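Local coordinates for protein Abbfa_003403 (Acinetobacter baumannii, PDB 4ZXH) that probably takes part in nonribosomal peptide synthesis as a four-domain synthetase with condensation, adenylation, phosphopantetheine-bearing carrier and thioesterase domains, at residues T108-Q113 and H130-G135; W27-Q30 and T35-A38. All coordinates share one frame; numbering follows the deposited sequence.

Interaction 1: T108-Q113 and H130-G135; sequences TQLVEQ and HCYECG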
loop_
_atom_site.group_PDB
_atom_site.type_symbol
_atom_site.label_atom_id
_atom_site.label_comp_id
_atom_site.label_asym_id
_atom_site.label_seq_id
_atom_site.Cartn_x
_atom_site.Cartn_y
_atom_site.Cartn_z
ATOM N N THR A 108 7.642 6.602 34.163
ATOM C CA THR A 108 7.654 5.474 33.243
ATOM C C THR A 108 7.645 5.987 31.814
ATOM O O THR A 108 8.424 5.527 30.975
ATOM C CB THR A 108 6.459 4.522 33.438
ATOM O OG1 THR A 108 6.525 3.932 34.736
ATOM C CG2 THR A 108 6.512 3.404 32.423
ATOM N N GLN A 109 6.778 6.956 31.541
ATOM C CA GLN A 109 6.618 7.431 30.174
ATOM C C GLN A 109 7.918 8.078 29.707
ATOM O O GLN A 109 8.379 7.825 28.589
ATOM C CB GLN A 109 5.439 8.404 30.041
ATOM C CG GLN A 109 5.214 8.794 28.569
ATOM C CD GLN A 109 3.968 9.638 28.296
ATOM O OE1 GLN A 109 3.114 9.840 29.165
ATOM N NE2 GLN A 109 3.877 10.150 27.072
ATOM N N LEU A 110 8.523 8.874 30.587
ATOM C CA LEU A 110 9.795 9.524 30.294
ATOM C C LEU A 110 10.867 8.528 29.857
ATOM O O LEU A 110 11.495 8.690 28.805
ATOM C CB LEU A 110 10.277 10.301 31.518
ATOM C CG LEU A 110 11.599 11.051 31.343
ATOM C CD1 LEU A 110 11.516 11.987 30.135
ATOM C CD2 LEU A 110 11.976 11.819 32.610
ATOM N N VAL A 111 11.070 7.504 30.677
ATOM C CA VAL A 111 12.043 6.462 30.395
ATOM C C VAL A 111 11.702 5.724 29.097
ATOM O O VAL A 111 12.587 5.388 28.321
ATOM C CB VAL A 111 12.146 5.444 31.600
ATOM C CG1 VAL A 111 13.057 4.252 31.266
ATOM C CG2 VAL A 111 12.641 6.149 32.885
ATOM N N GLU A 112 10.424 5.473 28.842
ATOM C CA GLU A 112 10.062 4.868 27.564
ATOM C C GLU A 112 10.469 5.795 26.413
ATOM O O GLU A 112 11.157 5.357 25.494
ATOM C CB GLU A 112 8.568 4.521 27.518
ATOM C CG GLU A 112 8.243 3.220 28.300
ATOM C CD GLU A 112 6.777 3.091 28.746
ATOM O OE1 GLU A 112 5.973 4.014 28.464
ATOM O OE2 GLU A 112 6.434 2.064 29.388
ATOM N N GLN A 113 10.104 7.077 26.472
ATOM C CA GLN A 113 10.463 7.968 25.372
ATOM C C GLN A 113 11.983 8.155 25.261
ATOM O O GLN A 113 12.506 8.165 24.152
ATOM C CB GLN A 113 9.748 9.314 25.503
ATOM C CG GLN A 113 9.144 9.842 24.188
ATOM C CD GLN A 113 8.045 8.941 23.579
ATOM O OE1 GLN A 113 7.687 7.883 24.122
ATOM N NE2 GLN A 113 7.505 9.377 22.442
ATOM N N HIS A 130 20.668 5.239 30.697
ATOM C CA HIS A 130 19.868 6.401 31.083
ATOM C C HIS A 130 19.628 6.371 32.586
ATOM O O HIS A 130 19.032 5.422 33.077
ATOM C CB HIS A 130 18.526 6.411 30.349
ATOM C CG HIS A 130 18.619 6.664 28.875
ATOM N ND1 HIS A 130 18.499 7.924 28.327
ATOM C CD2 HIS A 130 18.766 5.815 27.830
ATOM C CE1 HIS A 130 18.595 7.842 27.010
ATOM N NE2 HIS A 130 18.759 6.574 26.680
ATOM N N CYS A 131 20.074 7.391 33.313
ATOM C CA CYS A 131 19.905 7.419 34.773
ATOM C C CYS A 131 18.975 8.520 35.258
ATOM O O CYS A 131 18.964 9.616 34.718
ATOM C CB CYS A 131 21.248 7.589 35.474
ATOM S SG CYS A 131 22.485 6.457 34.902
ATOM N N TYR A 132 18.215 8.225 36.306
ATOM C CA TYR A 132 17.271 9.171 36.855
ATOM C C TYR A 132 17.319 9.139 38.363
ATOM O O TYR A 132 17.174 8.080 38.969
ATOM C CB TYR A 132 15.867 8.849 36.388
ATOM C CG TYR A 132 15.735 8.696 34.899
ATOM C CD1 TYR A 132 15.341 9.764 34.095
ATOM C CD2 TYR A 132 15.979 7.478 34.295
ATOM C CE1 TYR A 132 15.210 9.615 32.728
ATOM C CE2 TYR A 132 15.848 7.318 32.934
ATOM C CZ TYR A 132 15.467 8.379 32.163
ATOM O OH TYR A 132 15.357 8.190 30.818
ATOM N N GLU A 133 17.512 10.300 38.973
ATOM C CA GLU A 133 17.466 10.430 40.419
ATOM C C GLU A 133 16.007 10.598 40.876
ATOM O O GLU A 133 15.310 11.491 40.406
ATOM C CB GLU A 133 18.339 11.613 40.864
ATOM C CG GLU A 133 18.442 11.821 42.385
ATOM C CD GLU A 133 19.423 12.931 42.769
ATOM O OE1 GLU A 133 19.861 13.690 41.873
ATOM O OE2 GLU A 133 19.747 13.046 43.974
ATOM N N CYS A 134 15.554 9.746 41.794
ATOM C CA CYS A 134 14.162 9.776 42.270
ATOM C C CYS A 134 13.992 10.270 43.698
ATOM O O CYS A 134 12.869 10.511 44.148
ATOM C CB CYS A 134 13.556 8.385 42.180
ATOM S SG CYS A 134 13.665 7.728 40.551
ATOM N N GLY A 135 15.107 10.388 44.410
ATOM C CA GLY A 135 15.109 10.773 45.812
ATOM C C GLY A 135 16.507 10.519 46.326
ATOM O O GLY A 135 17.371 10.120 45.543
#
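The phenol oxygen of Tyr-132 is tethered to Asp-114 OD2 by a hydrogen bond, and on its way there the side chain lies against Val-111 and Leu-110 of helix 104-115. Its OH passes the backbone of Val-111, 3.8 Å from that residue's CA. No hydrogen bond joins the two segments, and the contact between them is apolar. Val-111 CG2 lies over one face of the ring in a CH-pi contact, 3.9 Å from the centroid and 29° off the normal, so the methyl is displaced from the ring axis toward CE2 and CZ. With CG1 anti to the backbone N (chi1 174°), CG2 is the branch that reaches the ring. Leu-110 approaches the other ortho carbon of the phenol: its CD2 stands 3.9 Å from Tyr-132 CE1, obliquely to the ring. The two aliphatic side chains and the Asp-114 bond together would limit how the phenol can turn. Strand 127-135, which carries Tyr-132, pairs with strand 138-146 on one side and strand 94-98 on the other, while Leu-110 also packs on Ile-102 and Val-111 on Val-394. The contact thus seats the helix of the beta-alpha-beta unit 94-98, 104-115, 127-135 on its own sheet.

Interaction 2: W27-Q30 and T35-A38; sequences WYIQ and TCSA. With PNS (4'-phosphopantetheine), chain B.
In the condensation domain, helix 21-32 borders the pocket that holds the 4'-phosphopantetheine arm, and the loop following it folds back against the same helix. Gln-30 makes the polar link: its NE2 donates to Cys-36 O at 2.8 Å, with an N-H...O angle of 155°. The carbonyl oxygen lies near the Gln-30 amide plane, whereas the donor is tilted 24° from the plane of the carbonyl. A bend at chi2 (64°) brings the amide to the loop. The other end of that amide is also engaged, since OE1 is hydrogen-bonded to His-146 NE2, an arrangement consistent with the modelled orientation of the amide. Cys-36 SG turns back over its own loop, where Ala-38 N makes a weak hydrogen bond to it, and approaches Ile-29 CG2 at 4.5 Å. Ile-29 extends its other branch to the cofactor, bringing CD1 to 3.8 Å from N36 of the phosphopantetheine. Tyr-28 CD2 is 4.2 Å from the cofactor's C28, and this residue also touches Ser-1008 of the carrier domain. Such a helix wall beside the pantetheine arm fits the acceptor-side carrier approach to a condensation domain, and His-146 opens the HHxxxD sequence characteristic of these domains.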
loop_
_atom_site.group_PDB
_atom_site.type_symbol
_atom_site.label_atom_id
_atom_site.label_comp_id
_atom_site.label_asym_id
_atom_site.label_seq_id
_atom_site.Cartn_x
_atom_site.Cartn_y
_atom_site.Cartn_z
ATOM N N TRP A 27 20.334 -4.547 10.980
ATOM C CA TRP A 27 21.117 -3.416 10.509
ATOM C C TRP A 27 20.380 -2.728 9.382
ATOM O O TRP A 27 20.094 -1.527 9.457
ATOM C CB TRP A 27 22.489 -3.868 10.046
ATOM C CG TRP A 27 23.414 -2.753 9.779
ATOM C CD1 TRP A 27 24.335 -2.220 10.643
ATOM C CD2 TRP A 27 23.544 -2.020 8.553
ATOM N NE1 TRP A 27 25.031 -1.200 10.026
ATOM C CE2 TRP A 27 24.559 -1.055 8.746
ATOM C CE3 TRP A 27 22.899 -2.084 7.310
ATOM C CZ2 TRP A 27 24.938 -0.162 7.746
ATOM C CZ3 TRP A 27 23.277 -1.196 6.319
ATOM C CH2 TRP A 27 24.293 -0.255 6.539
ATOM N N TYR A 28 20.047 -3.505 8.354
ATOM C CA TYR A 28 19.355 -2.974 7.189
ATOM C C TYR A 28 18.091 -2.192 7.562
ATOM O O TYR A 28 17.872 -1.077 7.081
ATOM C CB TYR A 28 19.008 -4.108 6.223
ATOM C CG TYR A 28 18.352 -3.648 4.946
ATOM C CD1 TYR A 28 19.092 -3.052 3.932
ATOM C CD2 TYR A 28 16.995 -3.822 4.745
ATOM C CE1 TYR A 28 18.484 -2.631 2.750
ATOM C CE2 TYR A 28 16.387 -3.403 3.581
ATOM C CZ TYR A 28 17.127 -2.810 2.581
ATOM O OH TYR A 28 16.496 -2.405 1.414
ATOM N N ILE A 29 17.266 -2.773 8.421
ATOM C CA ILE A 29 16.021 -2.127 8.810
ATOM C C ILE A 29 16.300 -0.762 9.454
ATOM O O ILE A 29 15.601 0.214 9.171
ATOM C CB ILE A 29 15.198 -3.040 9.750
ATOM C CG1 ILE A 29 14.785 -4.297 8.985
ATOM C CG2 ILE A 29 13.955 -2.332 10.261
ATOM C CD1 ILE A 29 14.016 -5.296 9.775
ATOM N N GLN A 30 17.349 -0.676 10.270
ATOM C CA GLN A 30 17.708 0.600 10.896
ATOM C C GLN A 30 18.193 1.658 9.902
ATOM O O GLN A 30 17.923 2.843 10.107
ATOM C CB GLN A 30 18.772 0.405 11.974
ATOM C CG GLN A 30 18.839 1.564 12.969
ATOM C CD GLN A 30 17.548 1.704 13.765
ATOM O OE1 GLN A 30 17.149 0.793 14.472
ATOM N NE2 GLN A 30 16.895 2.848 13.651
ATOM N N THR A 35 14.540 6.541 12.114
ATOM C CA THR A 35 13.856 6.839 13.383
ATOM C C THR A 35 13.331 5.583 14.090
ATOM O O THR A 35 12.656 5.666 15.111
ATOM C CB THR A 35 12.660 7.789 13.195
ATOM O OG1 THR A 35 11.515 7.034 12.781
ATOM C CG2 THR A 35 12.976 8.865 12.192
ATOM N N CYS A 36 13.640 4.422 13.541
ATOM C CA CYS A 36 13.191 3.173 14.128
ATOM C C CYS A 36 13.790 2.967 15.513
ATOM O O CYS A 36 14.978 3.171 15.720
ATOM C CB CYS A 36 13.556 2.009 13.207
ATOM S SG CYS A 36 12.995 0.370 13.724
ATOM N N SER A 37 12.954 2.553 16.458
ATOM C CA SER A 37 13.422 2.178 17.780
ATOM C C SER A 37 12.981 0.761 18.124
ATOM O O SER A 37 13.206 0.261 19.229
ATOM C CB SER A 37 12.883 3.131 18.818
ATOM O OG SER A 37 11.538 2.824 19.064
ATOM N N ALA A 38 12.352 0.102 17.168
ATOM C CA ALA A 38 11.750 -1.183 17.453
ATOM C C ALA A 38 12.777 -2.239 17.878
ATOM O O ALA A 38 12.391 -3.287 18.393
ATOM C CB ALA A 38 10.956 -1.665 16.243
HETATM O O23 PNS B . 14.249 -6.999 1.448
HETATM P P24 PNS B . 15.656 -7.495 1.656
HETATM O O25 PNS B . 16.232 -8.456 0.652
HETATM O O27 PNS B . 15.632 -8.233 3.090
HETATM C C28 PNS B . 15.174 -7.545 4.250
HETATM C C29 PNS B . 15.326 -8.458 5.454
HETATM C C30 PNS B . 16.809 -8.830 5.506
HETATM C C31 PNS B . 14.460 -9.703 5.257
HETATM C C32 PNS B . 14.855 -7.722 6.716
HETATM O O33 PNS B . 13.609 -7.082 6.397
HETATM C C34 PNS B . 14.721 -8.681 7.884
HETATM O O35 PNS B . 15.681 -9.306 8.332
HETATM N N36 PNS B . 13.526 -8.834 8.438
HETATM C C37 PNS B . 13.296 -9.731 9.558
HETATM C C38 PNS B . 12.766 -8.892 10.720
HETATM C C39 PNS B . 13.232 -9.480 12.017
HETATM O O40 PNS B . 14.348 -9.969 12.117
HETATM N N41 PNS B . 12.337 -9.410 12.992
HETATM C C42 PNS B . 12.465 -9.873 14.353
HETATM C C43 PNS B . 11.029 -9.818 14.832
HETATM S S44 PNS B . 10.345 -11.474 14.682
#

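In the fold
From the N terminus, the chain first closes interaction 2, a short return in which the loop leaving helix 21-32 folds onto that helix before entering strand 40-49. Interaction 1 follows much later, when strand 127-135 comes back to helix 104-115. The two are in series and neither nest nor cross; their centres are 23 Å apart and their nearest atoms about 7 Å. Both belong to the condensation domain and are connected through one mixed sheet: strand 40-49 adjoins strand 138-146, the partner of strand 127-135. Interaction 2 ties helix 21-32, beside the pantetheine, to the loop that leads into strand 40-49, and interaction 1 fastens the crossover helix 104-115 to strand 127-135, next to the outermost strand 94-98.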